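Local structure of signal recognition particle 54 kDa protein (Aeropyrum pernix, 7EPK) at residues L45-T48 against R49-E53; A203-K207 against V208-E212; A219-G222 against Q223-G227; R289-M293 against G294-S298. The protein is the 54 kDa protein of an archaeal signal recognition particle, joining a helical bundle, a P-loop nucleotide-binding domain and a helical C-terminal domain. All coordinates share one frame; numbering follows the deposited sequence.

Contact 1. Residues L45-T48 against R49-E53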
# COMPACT_ATOMS: atom_id res chain seq x y z
N LEU A 45 15.28 1.48 16.37
CA LEU A 45 14.87 1.31 17.79
C LEU A 45 13.42 1.77 17.93
O LEU A 45 12.73 1.33 18.86
CB LEU A 45 15.84 2.05 18.72
CG LEU A 45 16.96 1.22 19.38
CD1 LEU A 45 17.58 0.16 18.46
CD2 LEU A 45 18.07 2.12 19.91
N ASN A 46 12.94 2.59 16.99
CA ASN A 46 11.54 3.06 16.93
C ASN A 46 10.63 1.93 16.43
O ASN A 46 9.51 1.78 16.95
CB ASN A 46 11.41 4.29 16.02
CG ASN A 46 9.98 4.78 15.87
OD1 ASN A 46 9.49 5.51 16.74
ND2 ASN A 46 9.31 4.40 14.80
N VAL A 47 11.04 1.19 15.41
CA VAL A 47 10.13 0.20 14.77
C VAL A 47 9.92 -0.94 15.78
O VAL A 47 8.75 -1.38 15.90
CB VAL A 47 10.63 -0.31 13.41
CG1 VAL A 47 11.87 -1.17 13.48
CG2 VAL A 47 9.53 -1.06 12.68
N THR A 48 10.99 -1.32 16.49
CA THR A 48 10.96 -2.40 17.52
C THR A 48 10.09 -1.98 18.71
O THR A 48 9.45 -2.88 19.29
CB THR A 48 12.36 -2.81 17.99
OG1 THR A 48 12.94 -1.65 18.57
CG2 THR A 48 13.23 -3.34 16.88
N ARG A 49 10.05 -0.69 19.05
CA ARG A 49 9.20 -0.20 20.18
C ARG A 49 7.75 -0.16 19.71
O ARG A 49 6.88 -0.46 20.53
CB ARG A 49 9.64 1.16 20.73
CG ARG A 49 9.52 1.28 22.25
CD ARG A 49 10.41 0.24 22.94
NE ARG A 49 10.57 0.34 24.39
CZ ARG A 49 11.31 1.24 25.05
NH1 ARG A 49 11.96 2.18 24.38
NH2 ARG A 49 11.39 1.20 26.37
N ARG A 50 7.50 0.19 18.44
CA ARG A 50 6.12 0.17 17.89
C ARG A 50 5.63 -1.28 17.96
O ARG A 50 4.53 -1.52 18.48
CB ARG A 50 6.07 0.77 16.47
CG ARG A 50 5.46 2.17 16.40
CD ARG A 50 6.34 3.27 16.97
NE ARG A 50 6.17 3.47 18.41
CZ ARG A 50 6.95 4.24 19.18
NH1 ARG A 50 7.98 4.90 18.67
NH2 ARG A 50 6.71 4.34 20.48
N ILE A 51 6.48 -2.21 17.53
CA ILE A 51 6.17 -3.67 17.61
C ILE A 51 5.95 -4.11 19.06
O ILE A 51 4.92 -4.76 19.30
CB ILE A 51 7.25 -4.49 16.89
CG1 ILE A 51 7.19 -4.23 15.38
CG2 ILE A 51 7.04 -5.96 17.24
CD1 ILE A 51 8.36 -4.78 14.57
N LYS A 52 6.84 -3.79 20.01
CA LYS A 52 6.64 -4.18 21.44
C LYS A 52 5.28 -3.68 21.94
O LYS A 52 4.51 -4.50 22.47
CB LYS A 52 7.71 -3.59 22.36
CG LYS A 52 8.10 -4.48 23.53
CD LYS A 52 9.41 -5.17 23.21
CE LYS A 52 10.03 -5.92 24.36
NZ LYS A 52 11.46 -6.18 24.09
N GLU A 53 5.00 -2.38 21.82
CA GLU A 53 3.74 -1.77 22.32
C GLU A 53 2.54 -2.59 21.82
O GLU A 53 1.66 -2.93 22.64
CB GLU A 53 3.59 -0.31 21.87
CG GLU A 53 4.41 0.67 22.70
CD GLU A 53 4.81 1.94 21.98
OE1 GLU A 53 4.19 2.24 20.93
OE2 GLU A 53 5.76 2.63 22.45
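Asn46 O is reached by two backbone amides: Arg50 N bonds it at 3.0 Å, while Arg49 N adds a weak bond at 3.3 Å. Ile51 N repeats the i to i+4 pattern on Val47 O at 2.9 Å, and Lys52 N does so on Thr48 O. Beside this spine, the side chain of Asn46 runs to meet Arg50. With chi1 at 177° its CG turns away from the backbone N, and OD1 receives a hydrogen bond from Arg50 NH1, modelled short and bent, so that its exact length is doubtful. OD1 sits at the edge of the guanidinium, within its plane, although NH1 lies above the plane of the amide; the two flat groups are turned 58° from each other. Bends at chi2 and chi3 set the Arg50 guanidinium beside the helix, between Asn46 and Glu53, with Arg49 CB over the centre of one face. Its NH2 makes a salt bridge with Glu53 OE2 at 2.8 Å. Arginine suits this place because its several N-H groups can serve an amide and a carboxylate together. Thr48 OG1 turns back to Leu45 O at 3.0 Å. Val47 CG2 approaches Ile51 CD1 at 4.3 Å, and both branched residues also meet helix 66-81. A polar face linked at i to i+4 and i to i+3 spacings, backed by an apolar one, is typical of an amphipathic bundle helix, here in the SRP54-type bundle.

Contact 2. Residues A203-K207 against V208-E212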
# COMPACT_ATOMS: atom_id res chain seq x y z
N ALA A 203 16.91 29.16 -8.87
CA ALA A 203 16.67 30.17 -9.93
C ALA A 203 15.79 29.51 -11.00
O ALA A 203 14.74 30.07 -11.34
CB ALA A 203 17.99 30.69 -10.49
N ILE A 204 16.22 28.34 -11.47
CA ILE A 204 15.42 27.47 -12.39
C ILE A 204 14.01 27.33 -11.80
O ILE A 204 13.05 27.55 -12.54
CB ILE A 204 16.06 26.09 -12.59
CG1 ILE A 204 17.37 26.19 -13.38
CG2 ILE A 204 15.07 25.13 -13.24
CD1 ILE A 204 18.26 24.99 -13.21
N ALA A 205 13.93 26.98 -10.52
CA ALA A 205 12.65 26.74 -9.82
C ALA A 205 11.78 28.00 -9.94
O ALA A 205 10.58 27.87 -10.25
CB ALA A 205 12.89 26.36 -8.39
N SER A 206 12.38 29.17 -9.76
CA SER A 206 11.64 30.46 -9.73
C SER A 206 11.03 30.74 -11.12
O SER A 206 9.84 31.13 -11.18
CB SER A 206 12.51 31.59 -9.27
OG SER A 206 11.71 32.68 -8.83
N LYS A 207 11.81 30.53 -12.18
CA LYS A 207 11.34 30.74 -13.58
C LYS A 207 10.30 29.66 -13.95
O LYS A 207 9.32 30.00 -14.66
CB LYS A 207 12.51 30.70 -14.56
CG LYS A 207 13.56 31.80 -14.39
CD LYS A 207 13.00 33.21 -14.41
CE LYS A 207 14.05 34.28 -14.66
NZ LYS A 207 13.92 34.84 -16.02
N VAL A 208 10.48 28.42 -13.49
CA VAL A 208 9.72 27.25 -14.00
C VAL A 208 8.41 27.08 -13.22
O VAL A 208 7.43 26.69 -13.85
CB VAL A 208 10.58 25.99 -13.99
CG1 VAL A 208 9.78 24.76 -14.36
CG2 VAL A 208 11.77 26.12 -14.94
N ARG A 209 8.41 27.37 -11.91
CA ARG A 209 7.28 27.14 -10.97
C ARG A 209 6.89 25.66 -10.94
O ARG A 209 5.78 25.28 -11.30
CB ARG A 209 6.10 28.06 -11.32
CG ARG A 209 6.02 29.31 -10.44
CD ARG A 209 4.97 30.26 -10.94
NE ARG A 209 3.83 29.46 -11.28
CZ ARG A 209 3.07 29.58 -12.36
NH1 ARG A 209 3.30 30.50 -13.27
NH2 ARG A 209 2.05 28.76 -12.50
N PRO A 210 7.77 24.75 -10.47
CA PRO A 210 7.50 23.32 -10.58
C PRO A 210 6.39 22.87 -9.61
O PRO A 210 6.29 23.41 -8.50
CB PRO A 210 8.86 22.67 -10.27
CG PRO A 210 9.57 23.68 -9.41
CD PRO A 210 9.03 25.04 -9.78
N ASP A 211 5.58 21.91 -10.06
CA ASP A 211 4.44 21.34 -9.29
C ASP A 211 5.00 20.30 -8.30
O ASP A 211 4.38 20.10 -7.23
CB ASP A 211 3.34 20.86 -10.25
CG ASP A 211 2.63 21.99 -11.02
OD1 ASP A 211 1.97 22.84 -10.36
OD2 ASP A 211 2.70 21.99 -12.28
N GLU A 212 6.16 19.72 -8.59
CA GLU A 212 6.79 18.61 -7.84
C GLU A 212 8.31 18.74 -8.04
O GLU A 212 8.76 18.53 -9.17
CB GLU A 212 6.24 17.26 -8.34
CG GLU A 212 6.88 15.99 -7.76
CD GLU A 212 6.43 14.64 -8.38
OE1 GLU A 212 5.36 14.61 -9.05
OE2 GLU A 212 7.15 13.59 -8.23
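A helix C-terminus closes here, where Ile204 and Ala205 give their carbonyls to the amides of Val208, the last residue of helix 194-208, and Arg209 just past it. Ala205 O accepts Arg209 N at 2.8 Å and, more weakly, Val208 N at 3.3 Å; the main partner of Val208 N is Ile204 O at 2.9 Å. Arg209 then leaves the helix with a positive phi of 58°, and the chain turns into Pro210. Proline fits just past this end: it has no N-H to donate, and its ring carbon CD instead rests 3.3 Å from Ala205 O and 4.3 Å from Ala205 CB. The turn delivers the chain to strand 212-218, completing a beta-alpha-beta crossover of the P-loop NTPase fold that began with strand 180-184; strand 97-102 lies between the two in the sheet. On the inner side, Ile204 and Val208 lie side by side and point the same way, their CG2 methyls 3.8 Å apart. Branched aliphatic side chains suit this face, since both pack on strand 97-102, through Leu100 and Ile98 respectively, and on Ala166 of helix 162-175. Lys207 reaches across to that same helix, where its ammonium pairs with Glu164.

Contact 3. Residues A219-G222 against Q223-G227; sequences ASIG and QKAMG
Ile221 touches Lys224 and Ala225 through its CB and both CG branches at the start of helix 225-235. Its CG2 methyl meets Lys224 CE at 3.6 Å, and its CB lies 3.7 Å from Lys224 CG; the two side chains cross at about a right angle, the lysine methylenes lying against CB and CG2. The other branch, CG1, comes within 3.8 Å of Ala225 CB. A chi1 of 81° lodges CG1 between the backbone N and the carbonyl carbon, and from there it reaches the first helical residue. Alanine is small enough to let the loop fold close to the helix, and Gly222, with no side chain, occupies the turn between them. Further out, the loop that presents Ile221 is tied to the sheet: Ala219 shares a backbone hydrogen bond with Thr244 of the neighbouring strand 240-244, and Ser220 OG bonds the carboxylate of Asp218 at the end of strand 212-218. Beyond the turn, Met226 lies against Thr257 and Val261 of helix 255-262. The bound GDP is about 12 Å from the Ile221 side chain. The side-chain contacts are between carbons, so shape complementarity probably governs how these side chains lie, while the lysine contributes its aliphatic part and lets its ammonium extend beyond.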
# COMPACT_ATOMS: atom_id res chain seq x y z
N ALA A 219 20.87 4.62 -3.72
CA ALA A 219 20.87 3.73 -2.53
C ALA A 219 22.32 3.45 -2.07
O ALA A 219 22.71 2.27 -2.07
CB ALA A 219 20.16 2.44 -2.86
N SER A 220 23.10 4.48 -1.74
CA SER A 220 24.52 4.33 -1.31
C SER A 220 24.93 5.48 -0.39
O SER A 220 26.13 5.72 -0.29
CB SER A 220 25.47 4.22 -2.48
OG SER A 220 25.07 3.19 -3.38
N ILE A 221 23.97 6.14 0.26
CA ILE A 221 24.26 7.22 1.24
C ILE A 221 23.35 7.03 2.47
O ILE A 221 22.56 7.92 2.82
CB ILE A 221 24.20 8.63 0.59
CG1 ILE A 221 22.80 9.23 0.41
CG2 ILE A 221 24.99 8.62 -0.72
CD1 ILE A 221 21.86 8.44 -0.47
N GLY A 222 23.52 5.89 3.15
CA GLY A 222 22.74 5.56 4.35
C GLY A 222 22.83 6.70 5.34
O GLY A 222 21.77 7.26 5.70
N GLN A 223 24.06 7.06 5.70
CA GLN A 223 24.37 8.01 6.81
C GLN A 223 24.41 9.45 6.26
O GLN A 223 24.10 10.39 7.02
CB GLN A 223 25.66 7.58 7.53
CG GLN A 223 25.51 7.41 9.04
CD GLN A 223 24.52 6.34 9.44
OE1 GLN A 223 24.32 5.35 8.73
NE2 GLN A 223 23.87 6.51 10.58
N LYS A 224 24.72 9.62 4.97
CA LYS A 224 24.91 10.95 4.33
C LYS A 224 23.60 11.44 3.69
O LYS A 224 23.60 12.55 3.11
CB LYS A 224 26.06 10.92 3.31
CG LYS A 224 26.76 9.59 3.07
CD LYS A 224 27.95 9.70 2.15
CE LYS A 224 27.65 10.47 0.87
NZ LYS A 224 28.88 10.93 0.20
N ALA A 225 22.52 10.66 3.83
CA ALA A 225 21.19 10.97 3.24
C ALA A 225 20.52 12.11 4.01
O ALA A 225 19.68 12.80 3.41
CB ALA A 225 20.32 9.74 3.23
N MET A 226 20.85 12.26 5.30
CA MET A 226 20.29 13.33 6.17
C MET A 226 20.67 14.70 5.59
O MET A 226 19.75 15.53 5.34
CB MET A 226 20.82 13.24 7.61
CG MET A 226 19.77 12.83 8.64
SD MET A 226 19.68 13.99 10.04
CE MET A 226 21.32 13.80 10.73
N GLY A 227 21.97 14.92 5.38
CA GLY A 227 22.55 16.23 5.01
C GLY A 227 22.13 16.66 3.62
O GLY A 227 21.52 17.74 3.48

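Contact 4. Residues R289-M293 against G294-S298; sequences RILGM and GDLES
Two backbone hydrogen bonds start the long helix 293-320. Leu296 N meets Gly292 O at 2.9 Å in an almost straight bond, with an N-H...O angle of 170°, and Glu297 N follows on Met293 O at 3.3 Å. Gly292 thereby holds the N-cap position, and it is also the first residue to leave the preceding helix. Its phi of 109° is positive, and at these backbone angles a side chain would press on the carbonyl oxygen of Leu291, so glycine is the residue called for between two helices that follow one another so closely.

Among apolar groups, Leu291 CD2 and Leu296 CD1 touch at 3.9 Å, the side chains crossing at a slant over the break. Chi1 of -172° swings Leu296 CG away from its own backbone N and so carries CD1 to this contact. Leu296 CB itself lies 3.4 Å from Gly292 O. Leucine suits both positions because its forked end lets it touch the other leucine and still face helix 66-81.

The charged side chains stay near the helix start. Asp295 sets its CB 3.7 Å from Gly292 O and sends its carboxylate to a salt bridge with Arg14; a negative charge in the first turn would also probably be favoured by the helix dipole. Glu297 CG lies 3.4 Å from Met293 O, so its chain begins alongside that carbonyl.

Helix 66-81 covers the leucine pair, with Tyr75 touching both, Leu78 on Leu291 and Ile71 on Leu296, while helix 4-13 adds Val5 and Val9 against Leu291; the junction thus leans on the N-terminal bundle.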
# COMPACT_ATOMS: atom_id res chain seq x y z
N ARG A 289 7.86 -8.16 0.27
CA ARG A 289 8.84 -8.88 -0.58
C ARG A 289 10.02 -9.25 0.31
O ARG A 289 10.52 -10.36 0.19
CB ARG A 289 9.30 -8.00 -1.75
CG ARG A 289 8.40 -8.02 -2.97
CD ARG A 289 9.18 -7.63 -4.22
NE ARG A 289 8.57 -8.17 -5.42
CZ ARG A 289 7.90 -7.48 -6.34
NH1 ARG A 289 7.75 -6.17 -6.24
NH2 ARG A 289 7.39 -8.13 -7.38
N ILE A 290 10.46 -8.27 1.09
CA ILE A 290 11.46 -8.37 2.20
C ILE A 290 11.07 -9.56 3.09
O ILE A 290 11.89 -10.49 3.25
CB ILE A 290 11.47 -7.03 2.97
CG1 ILE A 290 12.10 -5.89 2.17
CG2 ILE A 290 12.10 -7.14 4.34
CD1 ILE A 290 13.39 -6.26 1.46
N LEU A 291 9.85 -9.54 3.63
CA LEU A 291 9.33 -10.53 4.61
C LEU A 291 9.17 -11.89 3.92
O LEU A 291 9.18 -12.89 4.63
CB LEU A 291 7.99 -10.05 5.17
CG LEU A 291 8.02 -9.44 6.57
CD1 LEU A 291 9.27 -8.62 6.82
CD2 LEU A 291 6.79 -8.60 6.81
N GLY A 292 8.98 -11.90 2.60
CA GLY A 292 8.70 -13.12 1.83
C GLY A 292 7.27 -13.13 1.35
O GLY A 292 6.39 -13.51 2.14
N MET A 293 7.07 -12.70 0.09
CA MET A 293 5.77 -12.40 -0.56
C MET A 293 4.86 -13.62 -0.46
O MET A 293 3.69 -13.43 -0.11
CB MET A 293 6.01 -12.05 -2.04
CG MET A 293 4.96 -11.16 -2.68
SD MET A 293 5.60 -10.44 -4.23
CE MET A 293 5.98 -11.93 -5.17
N GLY A 294 5.38 -14.83 -0.71
CA GLY A 294 4.64 -16.10 -0.60
C GLY A 294 4.01 -16.30 0.79
O GLY A 294 2.76 -16.25 0.91
N ASP A 295 4.85 -16.53 1.80
CA ASP A 295 4.45 -16.64 3.23
C ASP A 295 3.48 -15.51 3.58
O ASP A 295 2.35 -15.80 3.99
CB ASP A 295 5.65 -16.55 4.18
CG ASP A 295 6.83 -17.43 3.80
OD1 ASP A 295 6.85 -17.90 2.63
OD2 ASP A 295 7.72 -17.63 4.66
N LEU A 296 3.91 -14.26 3.44
CA LEU A 296 3.18 -13.11 4.04
C LEU A 296 1.73 -13.09 3.56
O LEU A 296 0.86 -12.82 4.40
CB LEU A 296 3.86 -11.78 3.71
CG LEU A 296 3.25 -10.60 4.46
CD1 LEU A 296 3.55 -10.67 5.95
CD2 LEU A 296 3.77 -9.30 3.91
N GLU A 297 1.47 -13.33 2.27
CA GLU A 297 0.07 -13.23 1.75
C GLU A 297 -0.69 -14.49 2.19
O GLU A 297 -1.90 -14.36 2.54
CB GLU A 297 0.03 -12.94 0.25
CG GLU A 297 0.39 -14.12 -0.63
CD GLU A 297 0.74 -13.71 -2.05
OE1 GLU A 297 0.49 -12.53 -2.38
OE2 GLU A 297 1.28 -14.55 -2.80
N SER A 298 -0.02 -15.65 2.26
CA SER A 298 -0.59 -16.89 2.85
C SER A 298 -1.07 -16.60 4.29
O SER A 298 -2.22 -16.96 4.63
CB SER A 298 0.39 -18.05 2.81
OG SER A 298 -0.01 -19.09 3.70

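Overall arrangement
Along the chain the four contacts follow one another in series without touching. Contact 1 belongs to the N-terminal helical bundle, whereas contacts 2 and 3 belong to the P-loop domain and flank one strand, 212-218: contact 2 leads into it and contact 3 leaves it, with centres 26 Å apart. Contact 4 lies where helix 283-291 passes into helix 293-320. Helix 66-81 is shared ground for contacts 1 and 4, whose nearest atoms are about 9 Å apart. Contact 2 lies far from contacts 1 and 4, with centres 40 and 42 Å away. The junction thus carries the chain from the P-loop domain toward the C-terminal one while resting on the bundle, consistent with a meeting point of the three parts.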